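PDB 3KU7: cell division topological specificity factor from Helicobacter pylori, which probably confines division septum formation to mid-cell by countering the division inhibitors MinC and MinD at internal sites while leaving them active at the poles. Local coordinates for residues A[19-23]-A[75-79]. Residues are numbered along the deposited sequence.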
loop_
_atom_site.group_PDB
_atom_site.type_symbol
_atom_site.label_atom_id
_atom_site.label_comp_id
_atom_site.label_asym_id
_atom_site.label_seq_id
_atom_site.Cartn_x
_atom_site.Cartn_y
_atom_site.Cartn_z
ATOM N N ALA A 19 18.326 12.185 -8.216
ATOM C CA ALA A 19 17.292 13.208 -8.066
ATOM C C ALA A 19 15.878 12.639 -8.129
ATOM O O ALA A 19 15.581 11.767 -8.942
ATOM C CB ALA A 19 17.468 14.287 -9.126
ATOM N N THR A 20 15.017 13.154 -7.255
ATOM C CA THR A 20 13.617 12.740 -7.156
ATOM C C THR A 20 13.439 11.490 -6.306
ATOM O O THR A 20 13.856 10.393 -6.682
ATOM C CB THR A 20 12.984 12.493 -8.553
ATOM O OG1 THR A 20 12.643 13.750 -9.146
ATOM C CG2 THR A 20 11.727 11.627 -8.447
ATOM N N ASP A 21 12.815 11.668 -5.150
ATOM C CA ASP A 21 12.565 10.557 -4.247
ATOM C C ASP A 21 11.183 9.998 -4.482
ATOM O O ASP A 21 10.179 10.708 -4.413
ATOM C CB ASP A 21 12.697 11.009 -2.802
ATOM C CG ASP A 21 14.131 11.236 -2.403
ATOM O OD1 ASP A 21 14.900 10.254 -2.370
ATOM O OD2 ASP A 21 14.491 12.399 -2.132
ATOM N N ARG A 22 11.141 8.709 -4.759
ATOM C CA ARG A 22 9.894 8.040 -5.040
ATOM C C ARG A 22 9.541 7.082 -3.906
ATOM O O ARG A 22 10.386 6.715 -3.096
ATOM C CB ARG A 22 10.042 7.292 -6.378
ATOM C CG ARG A 22 10.641 8.152 -7.520
ATOM C CD ARG A 22 11.761 7.418 -8.297
ATOM N NE ARG A 22 12.705 8.317 -8.990
ATOM C CZ ARG A 22 14.009 8.071 -9.157
ATOM N NH1 ARG A 22 14.551 6.955 -8.682
ATOM N NH2 ARG A 22 14.773 8.939 -9.811
ATOM N N LEU A 23 8.267 6.712 -3.857
ATOM C CA LEU A 23 7.717 5.772 -2.891
ATOM C C LEU A 23 6.766 4.959 -3.771
ATOM O O LEU A 23 6.152 5.514 -4.672
ATOM C CB LEU A 23 6.952 6.524 -1.807
ATOM C CG LEU A 23 6.809 5.876 -0.434
ATOM C CD1 LEU A 23 8.161 5.745 0.257
ATOM C CD2 LEU A 23 5.898 6.758 0.382
ATOM N N GLU A 75 2.537 4.997 -7.766
ATOM C CA GLU A 75 3.828 5.663 -7.689
ATOM C C GLU A 75 3.656 7.052 -7.109
ATOM O O GLU A 75 2.859 7.871 -7.562
ATOM C CB GLU A 75 4.489 5.732 -9.070
ATOM C CG GLU A 75 4.792 4.374 -9.688
ATOM C CD GLU A 75 3.549 3.576 -10.160
ATOM O OE1 GLU A 75 3.679 2.353 -10.386
ATOM O OE2 GLU A 75 2.446 4.148 -10.328
ATOM N N ILE A 76 4.456 7.298 -6.091
ATOM C CA ILE A 76 4.417 8.530 -5.348
ATOM C C ILE A 76 5.752 9.265 -5.283
ATOM O O ILE A 76 6.713 8.779 -4.706
ATOM C CB ILE A 76 3.933 8.211 -3.914
ATOM C CG1 ILE A 76 2.620 7.401 -3.977
ATOM C CG2 ILE A 76 3.783 9.503 -3.125
ATOM C CD1 ILE A 76 2.225 6.677 -2.691
ATOM N N ILE A 77 5.793 10.451 -5.871
ATOM C CA ILE A 77 6.988 11.271 -5.844
ATOM C C ILE A 77 6.960 12.177 -4.624
ATOM O O ILE A 77 6.066 12.997 -4.478
ATOM C CB ILE A 77 7.093 12.144 -7.107
ATOM C CG1 ILE A 77 7.452 11.292 -8.318
ATOM C CG2 ILE A 77 8.121 13.191 -6.912
ATOM C CD1 ILE A 77 6.307 10.446 -8.788
ATOM N N LEU A 78 7.957 12.036 -3.754
ATOM C CA LEU A 78 8.054 12.856 -2.545
ATOM C C LEU A 78 8.490 14.294 -2.816
ATOM O O LEU A 78 9.195 14.574 -3.781
ATOM C CB LEU A 78 9.025 12.228 -1.536
ATOM C CG LEU A 78 8.742 10.827 -1.004
ATOM C CD1 LEU A 78 9.781 10.444 0.054
ATOM C CD2 LEU A 78 7.346 10.791 -0.433
ATOM N N PRO A 79 8.069 15.227 -1.955
ATOM C CA PRO A 79 8.415 16.640 -2.096
ATOM C C PRO A 79 9.897 16.945 -1.863
ATOM O O PRO A 79 10.474 16.594 -0.832
ATOM C CB PRO A 79 7.507 17.312 -1.071
ATOM C CG PRO A 79 6.314 16.380 -1.017
ATOM C CD PRO A 79 6.986 15.049 -0.974
#
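Leu23, in strand 22-30, is the residue most covered here, with Leu78 and Asp21 next. Leu23 and Ile76 form an antiparallel hydrogen-bonded pair: Leu23 N donates to Ile76 O at 2.7 Å, and Ile76 N to Leu23 O at 2.8 Å. Their side chains share one sheet face, with Leu23 CB 4.0 Å from Ile76 CB. Leu78 extends this apolar patch, its CD2 lying 4.4 Å from Leu23 CD2, while its backbone N donates to Asp21 O at 2.7 Å, beyond the non-hydrogen-bonded pair Arg22-Ile77. There Arg22 CA comes within 3.3 Å of Ile76 O, a CA-H...O contact, and the CA-to-CB bonds of Arg22 and Ile77 point to the opposite face. The contact thus joins the first and last strands of this chain's antiparallel three-stranded sheet near both ends of the modelled chain. Helix 38-53 covers the Leu23-Ile76 face, Ile49 touching Ile76 and Thr53 touching Leu23 and Leu78; Leu33 of the second subunit packs on Leu78, and strand 57-61 flanks strand 69-77 on its other edge.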